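PDB 7BZV: 2-aminomuconic 6-semialdehyde dehydrogenase from Pseudomonas sp., which probably oxidises 2-aminomuconic 6-semialdehyde with NAD+ in the meta-cleavage pathway of 2-aminophenol catabolism, working as a tetrameric aldehyde dehydrogenase. Local coordinates for residues H35-D38 against R39-D43; K93-S96 against M97-I101; L127-P130 against D131-A135; L158-T161 against W162-P166; M436-G439 against I440-V443. One frame throughout, in Å; residues are numbered along the deposited sequence.

Contact 1 of 5, residues H35-D38 against R39-D43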
# COMPACT_ATOMS: atom_id res chain seq x y z
N HIS B 35 19.69 -17.19 37.61
CA HIS B 35 20.85 -17.97 37.21
C HIS B 35 21.51 -17.33 36.01
O HIS B 35 20.93 -17.30 34.92
CB HIS B 35 20.45 -19.41 36.91
CG HIS B 35 19.85 -20.12 38.08
ND1 HIS B 35 20.44 -21.22 38.66
CD2 HIS B 35 18.73 -19.87 38.80
CE1 HIS B 35 19.70 -21.63 39.67
NE2 HIS B 35 18.66 -20.83 39.78
N GLU B 36 22.73 -16.84 36.21
CA GLU B 36 23.42 -16.06 35.19
C GLU B 36 24.03 -16.98 34.13
O GLU B 36 24.55 -18.05 34.45
CB GLU B 36 24.50 -15.19 35.82
CG GLU B 36 25.18 -14.24 34.83
CD GLU B 36 26.12 -13.24 35.49
OE1 GLU B 36 26.22 -13.25 36.73
OE2 GLU B 36 26.74 -12.44 34.75
N ALA B 37 23.97 -16.54 32.88
CA ALA B 37 24.46 -17.29 31.74
C ALA B 37 25.85 -16.81 31.36
O ALA B 37 26.07 -15.60 31.24
CB ALA B 37 23.51 -17.14 30.55
N ASP B 38 26.77 -17.75 31.15
CA ASP B 38 28.13 -17.41 30.75
C ASP B 38 28.21 -17.28 29.23
O ASP B 38 27.25 -17.53 28.51
CB ASP B 38 29.13 -18.47 31.25
CG ASP B 38 28.68 -19.88 30.95
OD1 ASP B 38 28.27 -20.15 29.80
OD2 ASP B 38 28.74 -20.73 31.88
N ARG B 39 29.39 -16.88 28.75
CA ARG B 39 29.60 -16.77 27.31
C ARG B 39 29.24 -18.07 26.60
O ARG B 39 28.71 -18.05 25.48
CB ARG B 39 31.05 -16.39 27.01
CG ARG B 39 31.28 -15.87 25.60
CD ARG B 39 32.65 -15.22 25.45
NE ARG B 39 32.53 -13.81 25.12
CZ ARG B 39 32.97 -12.82 25.89
NH1 ARG B 39 33.58 -13.11 27.03
NH2 ARG B 39 32.80 -11.55 25.51
N ASP B 40 29.51 -19.21 27.25
CA ASP B 40 29.30 -20.51 26.63
C ASP B 40 27.83 -20.77 26.37
O ASP B 40 27.46 -21.29 25.30
CB ASP B 40 29.85 -21.63 27.54
CG ASP B 40 31.34 -21.83 27.39
OD1 ASP B 40 31.94 -21.22 26.49
OD2 ASP B 40 31.89 -22.61 28.19
N LEU B 41 26.98 -20.47 27.35
CA LEU B 41 25.56 -20.77 27.21
C LEU B 41 24.93 -19.88 26.16
O LEU B 41 24.08 -20.32 25.37
CB LEU B 41 24.87 -20.61 28.56
CG LEU B 41 23.45 -21.19 28.59
CD1 LEU B 41 23.39 -22.61 28.08
CD2 LEU B 41 22.85 -21.13 30.00
N VAL B 42 25.34 -18.61 26.11
CA VAL B 42 24.86 -17.72 25.06
C VAL B 42 25.25 -18.28 23.69
O VAL B 42 24.44 -18.31 22.76
CB VAL B 42 25.40 -16.30 25.27
CG1 VAL B 42 25.13 -15.45 24.02
CG2 VAL B 42 24.76 -15.68 26.51
N ASP B 43 26.50 -18.71 23.55
CA ASP B 43 26.90 -19.43 22.35
C ASP B 43 25.97 -20.61 22.10
O ASP B 43 25.52 -20.82 20.97
CB ASP B 43 28.35 -19.91 22.50
CG ASP B 43 29.15 -19.73 21.23
OD1 ASP B 43 28.78 -20.33 20.20
OD2 ASP B 43 30.16 -19.00 21.26
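Asp38 folds its carboxylate back over the first turn of the helix that begins at Arg39, and OD1 accepts from Leu41 N at 2.8 Å. Leu41 N meets that oxygen nearly along the C-O axis, with 150° at the hydrogen. The fold-back follows from chi1 of Asp38 (48°), which sets CG between its own backbone N and carbonyl carbon and so swings OD1 across to the amides. The backbone of Asp38 grips the same turn: Val42 N gives an almost straight bond to Asp38 O (3.3 Å, 174°), and Leu41 N adds a weak second one to that carbonyl. This is an N-cap, here at the start of helix 39-52, where strand 30-35 hands over to the helix; a carboxylate so placed is probably favoured by the positive end of the helix dipole. Beneath the cap lies an apolar patch. Ala37 CB points at the helix and rests 4.1 Å from Leu41 CD2, while Val42 CG2 stands a little further off, 4.5 Å from Ala37 CB. Leu41 continues onto Asn7 and Val9 of strand 3-9, and Val42 onto Phe217 and Ile218 of helix 214-220.

Contact 2 of 5, residues K93-S96 against M97-I101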
# COMPACT_ATOMS: atom_id res chain seq x y z
N LYS B 93 5.35 -1.97 40.40
CA LYS B 93 4.29 -1.33 39.63
C LYS B 93 2.98 -1.40 40.40
O LYS B 93 2.60 -2.48 40.86
CB LYS B 93 4.08 -2.04 38.30
CG LYS B 93 5.02 -1.66 37.19
CD LYS B 93 4.99 -2.69 36.09
CE LYS B 93 6.07 -2.39 35.02
NZ LYS B 93 5.78 -1.06 34.38
N PRO B 94 2.21 -0.31 40.46
CA PRO B 94 0.85 -0.42 40.98
C PRO B 94 -0.00 -1.33 40.11
O PRO B 94 0.17 -1.41 38.88
CB PRO B 94 0.32 1.02 40.94
CG PRO B 94 1.55 1.90 40.78
CD PRO B 94 2.58 1.06 40.07
N LEU B 95 -0.94 -2.01 40.77
CA LEU B 95 -1.91 -2.84 40.06
C LEU B 95 -2.59 -2.05 38.96
O LEU B 95 -2.81 -2.57 37.86
CB LEU B 95 -2.93 -3.40 41.05
CG LEU B 95 -4.08 -4.23 40.48
CD1 LEU B 95 -3.53 -5.54 39.91
CD2 LEU B 95 -5.15 -4.51 41.56
N SER B 96 -2.91 -0.78 39.24
CA SER B 96 -3.58 0.07 38.26
C SER B 96 -2.76 0.22 36.98
O SER B 96 -3.32 0.48 35.91
CB SER B 96 -3.81 1.45 38.85
OG SER B 96 -2.57 2.00 39.27
N MET B 97 -1.45 0.09 37.07
CA MET B 97 -0.58 0.15 35.90
C MET B 97 -0.43 -1.22 35.25
O MET B 97 -0.65 -1.37 34.04
CB MET B 97 0.78 0.70 36.31
CG MET B 97 1.85 0.76 35.20
SD MET B 97 1.51 2.32 34.39
CE MET B 97 2.59 2.42 32.92
N ALA B 98 -0.04 -2.21 36.05
CA ALA B 98 0.33 -3.51 35.50
C ALA B 98 -0.88 -4.21 34.88
O ALA B 98 -0.77 -4.85 33.83
CB ALA B 98 0.98 -4.35 36.59
N ALA B 99 -2.06 -4.06 35.48
CA ALA B 99 -3.25 -4.75 34.99
C ALA B 99 -3.95 -4.03 33.86
O ALA B 99 -4.86 -4.59 33.24
CB ALA B 99 -4.24 -4.97 36.13
N THR B 100 -3.59 -2.78 33.59
CA THR B 100 -4.21 -2.09 32.47
C THR B 100 -3.25 -1.84 31.33
O THR B 100 -3.69 -1.74 30.19
CB THR B 100 -4.81 -0.76 32.91
OG1 THR B 100 -3.76 0.15 33.23
CG2 THR B 100 -5.74 -0.97 34.08
N ILE B 101 -1.95 -1.75 31.61
CA ILE B 101 -0.97 -1.45 30.58
C ILE B 101 -0.06 -2.64 30.34
O ILE B 101 -0.08 -3.24 29.25
CB ILE B 101 -0.17 -0.19 30.96
CG1 ILE B 101 -1.12 1.02 30.92
CG2 ILE B 101 1.05 -0.02 30.05
CD1 ILE B 101 -0.49 2.31 31.24
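Pro94 O takes two amides of the first helical turn at once, on the buried and closely packed side of the contact. Ala98 N reaches it at 2.9 Å in a nearly straight bond (169°), whereas Met97 N comes from well above the carbonyl plane with a more bent 137°. Met97 CB lies 3.4 Å from Pro94 O, and the two side chains run side by side, pointing the same way, with Pro94 CD at 4.2 Å from that CB. Behind the proline, Lys93 CB meets Ala98 CB at a similar separation, while its ammonium passes on to a salt bridge with Asp102.

The other side grows more exposed from Leu95 and Ala99 towards Thr100, which faces solvent. Ala99 N bonds to Leu95 O at 2.9 Å, and Leu95 CD1 touches Ala99 CB at 3.9 Å, one methyl against another. Thr100 OG1 donates to Ser96 O at 2.7 Å; with chi1 at 69° the hydroxyl lies between backbone N and carbonyl carbon and turns back to the preceding turn. Ser96 OG looks the other way, to Thr324 O. Ile101 N and Thr100 N both bond to Met97 O. The whole is the opening of helix 95-119, with Pro94 at the N-cap position.

Contact 3 of 5, residues L127-P130 against D131-A135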
# COMPACT_ATOMS: atom_id res chain seq x y z
N LEU B 127 8.61 -4.49 -14.41
CA LEU B 127 9.56 -3.71 -15.19
C LEU B 127 9.40 -4.03 -16.68
O LEU B 127 9.57 -5.18 -17.10
CB LEU B 127 10.99 -4.01 -14.72
CG LEU B 127 12.21 -3.37 -15.37
CD1 LEU B 127 12.19 -1.89 -15.12
CD2 LEU B 127 13.48 -4.02 -14.83
N ASP B 128 9.03 -3.03 -17.48
CA ASP B 128 9.02 -3.21 -18.93
C ASP B 128 10.42 -3.08 -19.50
O ASP B 128 11.21 -2.23 -19.08
CB ASP B 128 8.10 -2.20 -19.62
CG ASP B 128 6.74 -2.04 -18.93
OD1 ASP B 128 5.97 -3.01 -18.89
OD2 ASP B 128 6.45 -0.90 -18.47
N LEU B 129 10.71 -3.92 -20.47
CA LEU B 129 11.98 -4.00 -21.13
C LEU B 129 11.66 -3.76 -22.61
O LEU B 129 10.48 -3.76 -23.01
CB LEU B 129 12.66 -5.37 -20.93
CG LEU B 129 12.69 -5.76 -19.42
CD1 LEU B 129 13.11 -7.18 -19.20
CD2 LEU B 129 13.64 -4.79 -18.69
N PRO B 130 12.68 -3.58 -23.43
CA PRO B 130 12.46 -3.48 -24.87
C PRO B 130 12.09 -4.83 -25.48
O PRO B 130 12.28 -5.89 -24.89
CB PRO B 130 13.80 -2.98 -25.42
CG PRO B 130 14.54 -2.40 -24.21
CD PRO B 130 14.05 -3.21 -23.03
N ASP B 131 11.59 -4.76 -26.71
CA ASP B 131 11.37 -5.97 -27.50
C ASP B 131 10.29 -6.84 -26.88
O ASP B 131 10.31 -8.06 -27.01
CB ASP B 131 12.68 -6.73 -27.67
CG ASP B 131 13.84 -5.81 -28.07
OD1 ASP B 131 13.64 -4.95 -28.96
OD2 ASP B 131 14.94 -5.92 -27.48
N GLY B 132 9.34 -6.20 -26.20
CA GLY B 132 8.21 -6.89 -25.63
C GLY B 132 8.53 -7.75 -24.44
O GLY B 132 7.64 -8.48 -23.96
N ALA B 133 9.76 -7.71 -23.94
CA ALA B 133 10.07 -8.45 -22.71
C ALA B 133 9.66 -7.65 -21.47
O ALA B 133 9.38 -6.46 -21.53
CB ALA B 133 11.57 -8.77 -22.67
N TYR B 134 9.61 -8.34 -20.33
CA TYR B 134 9.33 -7.67 -19.08
C TYR B 134 9.92 -8.50 -17.95
O TYR B 134 10.36 -9.62 -18.16
CB TYR B 134 7.83 -7.41 -18.87
CG TYR B 134 6.93 -8.64 -18.74
CD1 TYR B 134 6.46 -9.29 -19.87
CD2 TYR B 134 6.54 -9.11 -17.50
CE1 TYR B 134 5.60 -10.39 -19.77
CE2 TYR B 134 5.70 -10.23 -17.38
CZ TYR B 134 5.23 -10.87 -18.52
OH TYR B 134 4.38 -11.96 -18.42
N ALA B 135 9.98 -7.89 -16.78
CA ALA B 135 10.49 -8.57 -15.61
C ALA B 135 9.49 -8.39 -14.50
O ALA B 135 9.08 -7.26 -14.20
CB ALA B 135 11.87 -8.02 -15.15
O HOH W 1 8.37 -3.46 -25.02
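With chi1 at -51°, Leu129 has CG anti to its carbonyl carbon, and chi2 of 170° then extends CD1 over the facing strand, 3.7 Å from Tyr134 C. Its CB lies 4.0 Å from Ala133 CB, and CD1 continues to the methyl of Ala135. Farther along, Leu127 CB and Ala135 CB meet at 4.1 Å; Leu129 and Ala135 also pack on Leu448 of the second subunit. Losing the branched end of Leu129 to an alanine here is likely to strip Tyr134 and Ala135 of their contact with CD1 and Leu448 of the second subunit of one packing partner.

The backbones form a beta hairpin. Leu127 and Ala135 are a hydrogen-bonded pair: Leu127 N to Ala135 O is 2.8 Å and almost straight (175°), and both this bond and Ala135 N to Leu127 O lie in the carbonyl plane. Nearer the turn, Leu129 N reaches Ala133 O at 3.1 Å from above that carbonyl's plane. Ala133 N to Pro130 O (3.3 Å) closes the type I' turn, and a water donates to Leu129 O and accepts from Gly132 N (3.1 Å), bridging across it. Direct amide bonds thus run from strands to turn, with apolar contacts beside them, and water adds to the bonding at the exposed end.

Contact 4 of 5, residues L158-T161 against W162-P166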
# COMPACT_ATOMS: atom_id res chain seq x y z
N LEU B 158 6.04 -5.82 28.35
CA LEU B 158 5.52 -5.10 27.19
C LEU B 158 6.60 -4.89 26.12
O LEU B 158 6.38 -5.22 24.94
CB LEU B 158 4.96 -3.77 27.67
CG LEU B 158 4.19 -2.89 26.67
CD1 LEU B 158 3.46 -1.80 27.50
CD2 LEU B 158 5.09 -2.25 25.72
N LEU B 159 7.76 -4.37 26.49
CA LEU B 159 8.84 -4.13 25.52
C LEU B 159 9.52 -5.43 25.09
O LEU B 159 10.02 -5.52 23.96
CB LEU B 159 9.88 -3.17 26.09
CG LEU B 159 9.35 -1.72 26.15
CD1 LEU B 159 10.34 -0.77 26.83
CD2 LEU B 159 8.96 -1.22 24.76
N LEU B 160 9.56 -6.44 25.95
CA LEU B 160 10.00 -7.75 25.50
C LEU B 160 9.12 -8.28 24.38
O LEU B 160 9.62 -8.66 23.31
CB LEU B 160 10.03 -8.73 26.68
CG LEU B 160 10.35 -10.19 26.35
CD1 LEU B 160 11.71 -10.28 25.65
CD2 LEU B 160 10.32 -11.08 27.60
N THR B 161 7.79 -8.36 24.60
CA THR B 161 6.96 -8.94 23.56
C THR B 161 6.87 -8.02 22.33
O THR B 161 6.57 -8.50 21.23
CB THR B 161 5.56 -9.30 24.07
OG1 THR B 161 4.86 -8.11 24.45
CG2 THR B 161 5.65 -10.26 25.25
N TRP B 162 7.09 -6.72 22.49
CA TRP B 162 7.12 -5.81 21.34
C TRP B 162 8.20 -6.21 20.33
O TRP B 162 8.04 -5.97 19.12
CB TRP B 162 7.37 -4.41 21.86
CG TRP B 162 7.63 -3.33 20.90
CD1 TRP B 162 8.78 -2.58 20.80
CD2 TRP B 162 6.76 -2.85 19.89
NE1 TRP B 162 8.66 -1.66 19.79
CE2 TRP B 162 7.42 -1.80 19.21
CE3 TRP B 162 5.47 -3.20 19.49
CZ2 TRP B 162 6.83 -1.09 18.15
CZ3 TRP B 162 4.89 -2.51 18.42
CH2 TRP B 162 5.56 -1.47 17.78
N LYS B 163 9.30 -6.80 20.79
CA LYS B 163 10.37 -7.32 19.94
C LYS B 163 10.15 -8.79 19.59
O LYS B 163 10.31 -9.17 18.43
CB LYS B 163 11.75 -7.18 20.62
CG LYS B 163 12.07 -5.78 21.18
CD LYS B 163 11.75 -4.67 20.17
CE LYS B 163 12.15 -3.27 20.68
NZ LYS B 163 13.56 -3.15 21.16
N VAL B 164 9.79 -9.62 20.57
CA VAL B 164 9.71 -11.06 20.33
C VAL B 164 8.59 -11.37 19.36
O VAL B 164 8.72 -12.25 18.50
CB VAL B 164 9.53 -11.81 21.67
CG1 VAL B 164 9.16 -13.27 21.43
CG2 VAL B 164 10.78 -11.71 22.53
N ALA B 165 7.46 -10.65 19.45
CA ALA B 165 6.32 -11.02 18.61
C ALA B 165 6.63 -10.84 17.14
O ALA B 165 6.43 -11.79 16.36
CB ALA B 165 5.09 -10.21 19.02
N PRO B 166 7.11 -9.68 16.67
CA PRO B 166 7.46 -9.59 15.25
C PRO B 166 8.65 -10.47 14.88
O PRO B 166 8.71 -10.96 13.74
CB PRO B 166 7.76 -8.09 15.04
CG PRO B 166 8.21 -7.61 16.42
CD PRO B 166 7.44 -8.45 17.42
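Leu160 and Val164, one turn apart, make the closest apolar contact: Leu160 CD1 comes within 3.6 Å of Val164 CG2, the two side chains lying side by side and pointing the same way. Leu160 reaches forward because CG is anti to its backbone N (chi1 175°), beside the carbonyl carbon, and chi2 near 58° turns CD1 towards the valine. Val164 answers with CG2, the methyl beside its own backbone N, which also rests on Leu160 O at 3.4 Å. Both residues continue onto Val176 of strand 173-177.

On another flank Leu159 and Trp162 cross obliquely, Leu159 CD2 approaching Trp162 CD1 at 4.2 Å. The indole heads away from the earlier turn, and its NE1 donates to Glu253 while Arg449 makes a cation-pi contact with the ring. Lys163 keeps CG close to Leu159 O (3.5 Å), then bends at chi2 and again at chi4, and its NZ bonds to Thr230 and Thr228. Thr161 directs OG1 to Asn109 and Gly106 of helix 95-119.

Leu160 O holds two amides: Val164 N in its carbonyl plane at 2.9 Å, and Lys163 N from above that plane at 3.1 Å. Ala165 N bonds to Thr161 O at 2.9 Å, but Pro166 has no N-H to offer, and helix 156-169 kinks there. This buried helix is the crossover of a beta-alpha-beta unit, linking strand 134-150 to strand 173-177, as in the Rossmann-like nucleotide-binding domain of aldehyde dehydrogenases.

Contact 5 of 5, residues M436-G439 against I440-V443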
# COMPACT_ATOMS: atom_id res chain seq x y z
N MET B 436 7.22 18.82 15.65
CA MET B 436 7.98 18.23 16.74
C MET B 436 8.98 17.25 16.15
O MET B 436 8.60 16.39 15.36
CB MET B 436 7.05 17.48 17.72
CG MET B 436 6.03 18.36 18.41
SD MET B 436 6.83 19.51 19.55
CE MET B 436 6.98 20.99 18.58
N ARG B 437 10.25 17.34 16.55
CA ARG B 437 11.28 16.46 15.96
C ARG B 437 11.35 15.19 16.81
O ARG B 437 12.25 14.98 17.62
CB ARG B 437 12.63 17.16 15.89
CG ARG B 437 13.51 16.61 14.72
CD ARG B 437 14.96 17.01 14.82
NE ARG B 437 15.58 16.50 16.04
CZ ARG B 437 16.44 15.49 16.09
NH1 ARG B 437 16.81 14.86 14.97
NH2 ARG B 437 16.94 15.11 17.26
N VAL B 438 10.34 14.34 16.64
CA VAL B 438 10.16 13.19 17.51
C VAL B 438 9.60 12.05 16.68
O VAL B 438 9.12 12.26 15.55
CB VAL B 438 9.21 13.52 18.69
CG1 VAL B 438 9.78 14.69 19.54
CG2 VAL B 438 7.83 13.80 18.17
N GLY B 439 9.63 10.84 17.24
CA GLY B 439 9.01 9.71 16.58
C GLY B 439 7.51 9.65 16.77
O GLY B 439 6.80 9.14 15.89
N ILE B 440 7.01 10.13 17.90
CA ILE B 440 5.57 10.07 18.14
C ILE B 440 5.12 11.38 18.79
O ILE B 440 5.67 11.79 19.81
CB ILE B 440 5.18 8.86 18.99
CG1 ILE B 440 3.69 8.90 19.33
CG2 ILE B 440 5.96 8.81 20.31
CD1 ILE B 440 2.81 8.53 18.28
N SER B 441 4.16 12.04 18.17
CA SER B 441 3.72 13.37 18.57
C SER B 441 2.21 13.26 18.83
O SER B 441 1.42 13.20 17.90
CB SER B 441 4.06 14.37 17.49
OG SER B 441 3.99 15.71 17.93
N TRP B 442 1.83 13.26 20.10
CA TRP B 442 0.44 13.06 20.51
C TRP B 442 -0.25 14.40 20.65
O TRP B 442 0.34 15.36 21.15
CB TRP B 442 0.36 12.33 21.86
CG TRP B 442 0.63 10.89 21.80
CD1 TRP B 442 -0.12 9.94 21.20
CD2 TRP B 442 1.73 10.20 22.42
NE1 TRP B 442 0.43 8.71 21.39
CE2 TRP B 442 1.58 8.84 22.12
CE3 TRP B 442 2.82 10.61 23.17
CZ2 TRP B 442 2.51 7.88 22.54
CZ3 TRP B 442 3.71 9.66 23.63
CH2 TRP B 442 3.57 8.32 23.29
N VAL B 443 -1.52 14.44 20.28
CA VAL B 443 -2.34 15.63 20.45
C VAL B 443 -3.56 15.28 21.32
O VAL B 443 -4.35 14.40 20.97
CB VAL B 443 -2.81 16.23 19.13
CG1 VAL B 443 -3.69 17.45 19.47
CG2 VAL B 443 -1.64 16.65 18.22
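Met436 and Ser441 meet through van der Waals contact: Met436 CG lies 3.4 Å from Ser441 OG, and CB is scarcely farther. In Met436, chi1 of -62° sets CG beside the backbone N, and bends at chi2 and chi3 carry the sulfur end away from the serine, so the touching is left to the base of the chain. A second van der Waals approach comes from Val438. Its CG2, set between backbone N and carbonyl carbon by chi1 of -59°, reaches over the start of the strand to lie 3.4 Å from Ile440 O and, carbon to carbon, 3.9 Å from Ser441 CB. Within the strand itself, Ile440 CG1 sits 3.5 Å above one face of the Trp442 indole, offset toward its rim.

The polar bonds are local or directed outward. Arg437 is the centre of an inverse gamma turn, in which Val438 N makes a weak bond to Met436 O (3.0 Å). Ser441 OG, although close to the methionine carbons, has its hydrogen bond with Ser433 O in the last turn of helix 426-435. Trp442 NE1 bonds to Leu448 O, and its ring meets that of Trp446 edge-to-face.

The loop through Gly439 leads the chain from helix 426-435 into strand 440-443, an outermost strand of its seven-stranded sheet within this chain. On one side the strand pairs in parallel with strand 418-422; a strand of the second subunit, also parallel, continues the sheet across the interface, and Met436 packs between strand 418-422 and helix 403-411.

How the contacts relate
The five contacts, all local, follow in series from the N terminus, none nesting in or crossing another. Contact 1 turns strand 30-35 into helix 39-52 near the surface. Contact 2 opens helix 95-119, which leads on to strand 124-128 and contact 3, which closes a hairpin turn and whose centre is about 59 Å from that of contact 2. Strand 134-150 then returns to helix 156-169, within which contact 4 lies. Contacts 2 and 4 touch directly, through Ile101 CG2 and Leu158 CD1 at 3.9 Å, joining the two helices. Contact 5 comes much later and leads into strand 440-443; like contact 3, it meets the second subunit of the tetramer.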